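Minor structural protein 5 (Lactococcus phage Tuc2009, PDB 5E7T) is probably an accessory component of the phage baseplate, with a carbohydrate-binding-like domain that may contribute to recognition of the host cell surface. Local coordinates at residues B[8-13]-B[224-229]; B[231-236]-B[246-251]; B[27-32]-B[189-194]. One frame throughout, in Å; residues are numbered along the deposited sequence.

Contact 1 of 3, residues B[8-13]-B[224-229]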
# COMPACT_ATOMS: atom_id res chain seq x y z
N HIS B 8 -43.49 -19.41 -52.31
CA HIS B 8 -43.21 -17.99 -52.42
C HIS B 8 -43.36 -17.30 -51.08
O HIS B 8 -44.43 -17.37 -50.47
CB HIS B 8 -44.07 -17.32 -53.49
CG HIS B 8 -43.86 -17.91 -54.85
ND1 HIS B 8 -44.81 -18.73 -55.42
CD2 HIS B 8 -42.78 -17.86 -55.66
CE1 HIS B 8 -44.30 -19.12 -56.58
NE2 HIS B 8 -43.09 -18.61 -56.77
N THR B 9 -42.27 -16.66 -50.62
CA THR B 9 -42.19 -15.97 -49.34
C THR B 9 -41.97 -14.46 -49.52
O THR B 9 -41.19 -14.05 -50.39
CB THR B 9 -41.15 -16.63 -48.45
OG1 THR B 9 -41.11 -18.04 -48.71
CG2 THR B 9 -41.43 -16.40 -46.98
N ALA B 10 -42.71 -13.65 -48.75
CA ALA B 10 -42.68 -12.18 -48.76
C ALA B 10 -42.88 -11.62 -47.35
O ALA B 10 -43.49 -12.28 -46.52
CB ALA B 10 -43.72 -11.62 -49.71
N TYR B 11 -42.35 -10.42 -47.08
CA TYR B 11 -42.38 -9.80 -45.76
C TYR B 11 -43.08 -8.43 -45.76
O TYR B 11 -43.12 -7.77 -46.80
CB TYR B 11 -40.93 -9.72 -45.21
CG TYR B 11 -40.26 -11.08 -45.10
CD1 TYR B 11 -39.62 -11.66 -46.19
CD2 TYR B 11 -40.31 -11.80 -43.91
CE1 TYR B 11 -39.08 -12.94 -46.11
CE2 TYR B 11 -39.75 -13.08 -43.82
CZ TYR B 11 -39.15 -13.65 -44.93
OH TYR B 11 -38.59 -14.90 -44.85
N ALA B 12 -43.65 -8.03 -44.61
CA ALA B 12 -44.38 -6.77 -44.42
C ALA B 12 -44.38 -6.32 -42.96
O ALA B 12 -43.94 -7.07 -42.09
CB ALA B 12 -45.81 -6.91 -44.91
N ASN B 13 -44.89 -5.11 -42.70
CA ASN B 13 -44.97 -4.53 -41.36
C ASN B 13 -46.41 -4.30 -40.89
O ASN B 13 -46.62 -3.72 -39.82
CB ASN B 13 -44.12 -3.27 -41.25
CG ASN B 13 -42.65 -3.59 -41.04
OD1 ASN B 13 -42.24 -4.08 -39.97
ND2 ASN B 13 -41.82 -3.33 -42.05
N TYR B 224 -50.47 -13.37 -51.13
CA TYR B 224 -49.87 -14.03 -49.97
C TYR B 224 -50.82 -14.26 -48.78
O TYR B 224 -51.84 -13.58 -48.65
CB TYR B 224 -48.65 -13.19 -49.52
CG TYR B 224 -47.53 -13.14 -50.54
CD1 TYR B 224 -46.53 -14.10 -50.56
CD2 TYR B 224 -47.47 -12.11 -51.47
CE1 TYR B 224 -45.51 -14.07 -51.51
CE2 TYR B 224 -46.45 -12.06 -52.43
CZ TYR B 224 -45.47 -13.05 -52.45
OH TYR B 224 -44.45 -13.00 -53.37
N ASP B 225 -50.46 -15.23 -47.90
CA ASP B 225 -51.17 -15.52 -46.65
C ASP B 225 -50.29 -14.93 -45.54
O ASP B 225 -49.20 -15.44 -45.26
CB ASP B 225 -51.40 -17.03 -46.47
CG ASP B 225 -52.32 -17.67 -47.51
OD1 ASP B 225 -53.47 -17.17 -47.68
OD2 ASP B 225 -51.92 -18.70 -48.10
N TRP B 226 -50.74 -13.81 -44.96
CA TRP B 226 -50.00 -13.04 -43.97
C TRP B 226 -50.18 -13.42 -42.50
O TRP B 226 -51.30 -13.33 -41.97
CB TRP B 226 -50.32 -11.56 -44.16
CG TRP B 226 -49.90 -11.07 -45.50
CD1 TRP B 226 -50.68 -10.97 -46.61
CD2 TRP B 226 -48.57 -10.72 -45.90
NE1 TRP B 226 -49.93 -10.52 -47.67
CE2 TRP B 226 -48.62 -10.38 -47.27
CE3 TRP B 226 -47.33 -10.65 -45.23
CZ2 TRP B 226 -47.49 -9.97 -47.98
CZ3 TRP B 226 -46.21 -10.27 -45.95
CH2 TRP B 226 -46.30 -9.92 -47.30
N ASP B 227 -49.06 -13.76 -41.83
CA ASP B 227 -49.01 -14.14 -40.42
C ASP B 227 -47.99 -13.28 -39.67
O ASP B 227 -47.00 -12.87 -40.26
CB ASP B 227 -48.56 -15.61 -40.29
CG ASP B 227 -49.55 -16.68 -40.71
OD1 ASP B 227 -50.77 -16.45 -40.57
OD2 ASP B 227 -49.09 -17.78 -41.08
N GLU B 228 -48.21 -13.08 -38.35
CA GLU B 228 -47.27 -12.34 -37.50
C GLU B 228 -46.14 -13.29 -37.18
O GLU B 228 -46.41 -14.38 -36.65
CB GLU B 228 -47.93 -11.85 -36.20
CG GLU B 228 -47.19 -10.68 -35.56
CD GLU B 228 -47.53 -10.29 -34.13
OE1 GLU B 228 -48.65 -10.60 -33.66
OE2 GLU B 228 -46.66 -9.66 -33.48
N MET B 229 -44.88 -12.92 -37.53
CA MET B 229 -43.77 -13.83 -37.27
C MET B 229 -43.52 -14.00 -35.79
O MET B 229 -43.52 -13.01 -35.04
CB MET B 229 -42.50 -13.40 -37.98
CG MET B 229 -42.67 -13.12 -39.43
SD MET B 229 -41.11 -13.20 -40.33
CE MET B 229 -40.05 -12.01 -39.33

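Contact 2 of 3, residues B[231-236]-B[246-251]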
# COMPACT_ATOMS: atom_id res chain seq x y z
N TYR B 231 -40.79 -16.22 -35.05
CA TYR B 231 -39.36 -16.59 -35.02
C TYR B 231 -38.50 -15.83 -36.04
O TYR B 231 -39.00 -15.43 -37.08
CB TYR B 231 -39.14 -18.12 -35.17
CG TYR B 231 -39.96 -18.95 -34.22
CD1 TYR B 231 -39.52 -19.21 -32.92
CD2 TYR B 231 -41.22 -19.44 -34.59
CE1 TYR B 231 -40.30 -19.94 -32.03
CE2 TYR B 231 -42.01 -20.15 -33.69
CZ TYR B 231 -41.55 -20.40 -32.41
OH TYR B 231 -42.34 -21.11 -31.53
N ARG B 232 -37.20 -15.64 -35.72
CA ARG B 232 -36.24 -14.95 -36.60
C ARG B 232 -35.08 -15.87 -36.84
O ARG B 232 -34.48 -16.36 -35.88
CB ARG B 232 -35.76 -13.61 -36.01
CG ARG B 232 -35.57 -12.60 -37.11
CD ARG B 232 -34.83 -11.33 -36.74
NE ARG B 232 -35.49 -10.42 -35.78
CZ ARG B 232 -36.69 -9.85 -35.93
NH1 ARG B 232 -37.48 -10.18 -36.94
NH2 ARG B 232 -37.12 -8.98 -35.03
N VAL B 233 -34.79 -16.14 -38.12
CA VAL B 233 -33.75 -17.07 -38.56
C VAL B 233 -32.53 -16.31 -39.02
O VAL B 233 -32.63 -15.46 -39.90
CB VAL B 233 -34.29 -18.06 -39.60
CG1 VAL B 233 -33.18 -18.93 -40.19
CG2 VAL B 233 -35.40 -18.93 -38.99
N TYR B 234 -31.40 -16.58 -38.35
CA TYR B 234 -30.07 -15.97 -38.55
C TYR B 234 -29.15 -16.98 -39.22
O TYR B 234 -28.84 -18.03 -38.63
CB TYR B 234 -29.46 -15.58 -37.18
CG TYR B 234 -30.14 -14.42 -36.49
CD1 TYR B 234 -31.30 -14.60 -35.74
CD2 TYR B 234 -29.63 -13.13 -36.59
CE1 TYR B 234 -31.94 -13.53 -35.11
CE2 TYR B 234 -30.24 -12.05 -35.96
CZ TYR B 234 -31.41 -12.25 -35.23
OH TYR B 234 -32.02 -11.16 -34.65
N LEU B 235 -28.71 -16.68 -40.44
CA LEU B 235 -27.78 -17.53 -41.15
C LEU B 235 -26.48 -16.77 -41.10
O LEU B 235 -26.42 -15.63 -41.56
CB LEU B 235 -28.23 -17.78 -42.60
CG LEU B 235 -27.28 -18.61 -43.47
CD1 LEU B 235 -27.46 -20.12 -43.24
CD2 LEU B 235 -27.47 -18.25 -44.92
N ASP B 236 -25.47 -17.37 -40.43
CA ASP B 236 -24.12 -16.84 -40.23
C ASP B 236 -24.11 -15.48 -39.57
O ASP B 236 -23.38 -14.59 -39.99
CB ASP B 236 -23.34 -16.84 -41.56
CG ASP B 236 -22.97 -18.24 -42.04
OD1 ASP B 236 -22.56 -19.07 -41.18
OD2 ASP B 236 -23.03 -18.48 -43.28
N LEU B 246 -42.72 -23.61 -36.78
CA LEU B 246 -41.49 -24.07 -36.13
C LEU B 246 -40.51 -24.66 -37.16
O LEU B 246 -39.73 -25.56 -36.82
CB LEU B 246 -41.83 -25.12 -35.05
CG LEU B 246 -42.59 -24.66 -33.81
CD1 LEU B 246 -43.43 -25.77 -33.27
CD2 LEU B 246 -41.64 -24.21 -32.73
N SER B 247 -40.54 -24.16 -38.40
CA SER B 247 -39.72 -24.61 -39.53
C SER B 247 -39.52 -23.45 -40.52
O SER B 247 -40.41 -22.60 -40.65
CB SER B 247 -40.40 -25.78 -40.23
OG SER B 247 -39.81 -26.13 -41.47
N PHE B 248 -38.38 -23.42 -41.22
CA PHE B 248 -38.06 -22.37 -42.20
C PHE B 248 -37.14 -22.93 -43.27
O PHE B 248 -36.22 -23.69 -42.95
CB PHE B 248 -37.39 -21.17 -41.50
CG PHE B 248 -37.00 -20.04 -42.42
CD1 PHE B 248 -37.92 -19.07 -42.78
CD2 PHE B 248 -35.70 -19.92 -42.89
CE1 PHE B 248 -37.55 -18.00 -43.59
CE2 PHE B 248 -35.32 -18.86 -43.71
CZ PHE B 248 -36.24 -17.89 -44.04
N ASP B 249 -37.37 -22.53 -44.53
CA ASP B 249 -36.56 -22.97 -45.66
C ASP B 249 -35.46 -21.99 -46.06
O ASP B 249 -35.75 -20.90 -46.57
CB ASP B 249 -37.44 -23.32 -46.87
CG ASP B 249 -38.32 -24.52 -46.62
OD1 ASP B 249 -37.79 -25.66 -46.63
OD2 ASP B 249 -39.54 -24.33 -46.42
N LEU B 250 -34.21 -22.39 -45.82
CA LEU B 250 -33.02 -21.61 -46.19
C LEU B 250 -32.80 -21.80 -47.69
O LEU B 250 -32.66 -22.94 -48.17
CB LEU B 250 -31.79 -22.05 -45.38
CG LEU B 250 -31.84 -21.81 -43.89
CD1 LEU B 250 -30.93 -22.75 -43.16
CD2 LEU B 250 -31.54 -20.35 -43.53
N GLU B 251 -32.84 -20.71 -48.43
CA GLU B 251 -32.70 -20.74 -49.89
C GLU B 251 -31.46 -19.98 -50.36
O GLU B 251 -30.77 -19.38 -49.54
CB GLU B 251 -33.99 -20.19 -50.53
CG GLU B 251 -35.22 -21.03 -50.23
CD GLU B 251 -36.48 -20.65 -50.99
OE1 GLU B 251 -36.43 -20.63 -52.24
OE2 GLU B 251 -37.52 -20.42 -50.33

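Contact 3 of 3, residues B[27-32]-B[189-194]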
# COMPACT_ATOMS: atom_id res chain seq x y z
N ASN B 27 -31.47 -6.38 -46.16
CA ASN B 27 -30.06 -6.49 -45.84
C ASN B 27 -29.67 -5.28 -45.00
O ASN B 27 -30.23 -4.19 -45.17
CB ASN B 27 -29.23 -6.49 -47.11
CG ASN B 27 -29.22 -7.78 -47.85
OD1 ASN B 27 -29.07 -8.86 -47.28
ND2 ASN B 27 -29.29 -7.69 -49.17
N LEU B 28 -28.67 -5.45 -44.10
CA LEU B 28 -28.16 -4.38 -43.25
C LEU B 28 -27.36 -3.34 -44.06
O LEU B 28 -26.74 -3.67 -45.07
CB LEU B 28 -27.28 -4.94 -42.12
CG LEU B 28 -27.99 -5.51 -40.91
CD1 LEU B 28 -27.04 -6.31 -40.06
CD2 LEU B 28 -28.68 -4.42 -40.09
N ASN B 29 -27.38 -2.10 -43.59
CA ASN B 29 -26.71 -0.98 -44.21
C ASN B 29 -25.28 -0.99 -43.80
O ASN B 29 -24.94 -1.33 -42.65
CB ASN B 29 -27.34 0.33 -43.71
CG ASN B 29 -27.22 1.52 -44.63
OD1 ASN B 29 -26.27 1.67 -45.39
ND2 ASN B 29 -28.22 2.39 -44.60
N LEU B 30 -24.42 -0.56 -44.72
CA LEU B 30 -22.99 -0.39 -44.48
C LEU B 30 -22.66 1.08 -44.21
O LEU B 30 -21.56 1.39 -43.81
CB LEU B 30 -22.17 -0.98 -45.64
CG LEU B 30 -22.15 -2.49 -45.69
CD1 LEU B 30 -21.78 -2.98 -47.06
CD2 LEU B 30 -21.21 -3.04 -44.68
N LEU B 31 -23.65 1.99 -44.39
CA LEU B 31 -23.48 3.42 -44.09
C LEU B 31 -23.76 3.73 -42.60
O LEU B 31 -24.43 2.95 -41.94
CB LEU B 31 -24.35 4.32 -45.01
CG LEU B 31 -24.23 4.11 -46.51
CD1 LEU B 31 -25.01 5.13 -47.23
CD2 LEU B 31 -22.82 4.18 -46.96
N VAL B 32 -23.25 4.86 -42.10
CA VAL B 32 -23.33 5.30 -40.70
C VAL B 32 -24.23 6.55 -40.58
O VAL B 32 -23.98 7.54 -41.28
CB VAL B 32 -21.90 5.61 -40.16
CG1 VAL B 32 -21.97 6.14 -38.74
CG2 VAL B 32 -20.99 4.39 -40.23
N THR B 189 -32.44 -3.68 -51.25
CA THR B 189 -33.46 -4.21 -50.35
C THR B 189 -33.95 -3.06 -49.48
O THR B 189 -33.32 -1.98 -49.51
CB THR B 189 -32.92 -5.41 -49.55
OG1 THR B 189 -31.99 -4.96 -48.57
CG2 THR B 189 -32.32 -6.51 -50.43
N PRO B 190 -35.07 -3.23 -48.70
CA PRO B 190 -35.58 -2.10 -47.92
C PRO B 190 -34.58 -1.45 -46.99
O PRO B 190 -33.65 -2.10 -46.50
CB PRO B 190 -36.76 -2.70 -47.17
CG PRO B 190 -37.25 -3.76 -48.07
CD PRO B 190 -35.99 -4.38 -48.59
N TYR B 191 -34.73 -0.15 -46.80
CA TYR B 191 -33.87 0.64 -45.94
C TYR B 191 -33.72 -0.05 -44.60
O TYR B 191 -34.70 -0.50 -44.02
CB TYR B 191 -34.39 2.07 -45.74
CG TYR B 191 -33.62 2.83 -44.68
CD1 TYR B 191 -32.37 3.38 -44.97
CD2 TYR B 191 -34.06 2.86 -43.37
CE1 TYR B 191 -31.62 4.01 -43.97
CE2 TYR B 191 -33.32 3.49 -42.37
CZ TYR B 191 -32.10 4.06 -42.68
OH TYR B 191 -31.40 4.70 -41.69
N MET B 192 -32.49 -0.13 -44.12
CA MET B 192 -32.19 -0.65 -42.80
C MET B 192 -31.08 0.18 -42.25
O MET B 192 -30.22 0.63 -43.02
CB MET B 192 -31.73 -2.12 -42.87
CG MET B 192 -32.84 -3.09 -43.14
SD MET B 192 -34.05 -3.16 -41.82
CE MET B 192 -33.10 -3.87 -40.55
N PRO B 193 -31.02 0.39 -40.91
CA PRO B 193 -29.86 1.10 -40.35
C PRO B 193 -28.64 0.16 -40.34
O PRO B 193 -28.73 -0.96 -40.86
CB PRO B 193 -30.34 1.46 -38.95
CG PRO B 193 -31.31 0.38 -38.60
CD PRO B 193 -31.96 -0.06 -39.86
N SER B 194 -27.49 0.62 -39.80
CA SER B 194 -26.31 -0.24 -39.77
C SER B 194 -26.43 -1.31 -38.69
O SER B 194 -27.31 -1.22 -37.84
CB SER B 194 -25.05 0.60 -39.64
OG SER B 194 -24.66 0.95 -38.32

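Contact 1 of 3, residues B[8-13]-B[224-229]
H8 meets Y224 through its backbone: the carbonyl O of H8 lies at the edge of the Y224 ring, near its plane, 3.6 Å from CE1 of Y224. The imidazole lies beyond, where it meets the Y210 ring. At A10 the methyl group sits over one face of Y224. Its CB is 3.6 Å from the centroid of the Y224 ring and only 16° off the ring normal, which is the geometry of a CH-pi contact. The same CB also touches W226, at CH2, 3.9 Å away, so A10 lies against both aromatic side chains. The indole reaches the backbone as well, with CZ3 of W226 3.4 Å from A10 O, and the CB of Y224 lies over one face of that indole. The CB of Y11 points away from 224-229, yet its ring edge reaches M229. SD of M229 is 3.7 Å from CE2 of Y11 and 87° off the normal of the Y11 ring, an edge-on Met-aromatic contact. The extended second torsion of M229 (chi2 -160°) carries SD out to this edge, while Y25 meets Y11 edge-to-face. A12 CB closes the row, 3.5 Å from CZ3 of W226.

Strands 8-12 and 225-228 are the outer members of a three-stranded antiparallel sheet with 206-210 between them, and their axes approach to 8.6 Å. No hydrogen bond joins the two segments directly. Y224 OH bonds to S218 O and W226 NE1 to S221 O. The chemistry therefore implies cohesion without direct pairing: the A10 and A12 methyls meet Y224 and W226 on one face, while Y11 and M229 meet over V207 of the central strand on the other.

Contact 2 of 3, residues B[231-236]-B[246-251]
L246 touches Y231 at its phenolic end: CD2 of the leucine lies 3.4 Å from OH of Y231 and 3.8 Å from its CZ. W126 of a neighbouring Minor structural protein 4 chain packs on L246 and meets the Y231 ring edge-to-face, while N128 of that chain hydrogen-bonds to Y231 OH. F248 comes next, with CG anti to its backbone N (chi1 179°), and its ring receives V233 over one face. The branches of V233 divide the work, CG1 standing 3.8 Å from CD2 of F248 and CG2 3.9 Å from F248 CG. L250 CD2 touches two partners, 4.0 Å from V233 CG1 and 4.1 Å from L235 CD1. V240 of the adjoining strand 238-243 also touches both L250 and L235.

Every second residue of 247-250 thus faces 231-235. The strand axes are 9.0 Å apart at an angle of 32°, and no hydrogen bond links them, evidence for face-to-face packing of beta layers rather than pairing within one sheet. Backbone pairing of S247 to L250 is instead made, as an antiparallel ladder, with a strand of the Minor structural protein 4 chain. The contact is accordingly apolar around V233, L235, F248 and L250, with the Y231 hydroxyl at its L246 end taken up by N128 of Minor structural protein 4, and through it an intersubunit strand rests on its own chain's sheet.

Contact 3 of 3, residues B[27-32]-B[189-194]
N29 and Y191 bring two flat groups together with their planes 85° apart, ND2 of the amide lying 3.8 Å from CE1 of the ring in an oblique approach. In the plane of that amide lies M192 O, which accepts from N29 ND2 at 3.1 Å, the donor sitting nearly in line with the C=O bond, though the bond bends at the hydrogen. At the other end of the amide, OD1 of N29 takes the backbone N of L31 at 2.8 Å, forming an Asx turn. The amide is further held by strand 171-184, since OD1 also accepts from Q182 N and ND2 also donates to P180 O. Two bonds donated by ND2 and two accepted by OD1 fix its rotation.

Two irregular segments lie side by side here, on the connections joining the sheet of 8-12 and 206-210 to the sheets of strands 48-50 to 171-184. A further bond runs from N29 N to P193 O at 3.3 Å, the donor standing above the carbonyl plane. L28 lays CD2 against the same carbonyl, 3.5 Å from P193 O. K181 NZ binds both N27 O and P190 O, bridging the segments from the neighbouring strand, and E183 holds T189 OG1. The threonine's first torsion (chi1 72°) sets OG1 between backbone N and carbonyl carbon, where it accepts from N27 N at 2.8 Å with a nearly straight N-H···O angle of 171°.

How the contacts relate
Contacts 1 and 2 are neighbours, their centres 14 Å apart, and they touch where OH of Y11 lies 3.5 Å from CE1 of F248. Strand 225-228 of contact 1 runs almost directly into strand 231-235 of contact 2, and both contacts are centred more than 20 Å from the chain's centre. Contact 3 is near that centre, 5 Å from it. Its centre is 21 Å from that of contact 1 and 20 Å from that of contact 2, with nearest atoms about 7 and 8 Å away, respectively. Contact 2 is the one at the Minor structural protein 4 interface, whereas no other protein chain of the assembly touches the segments of contact 1.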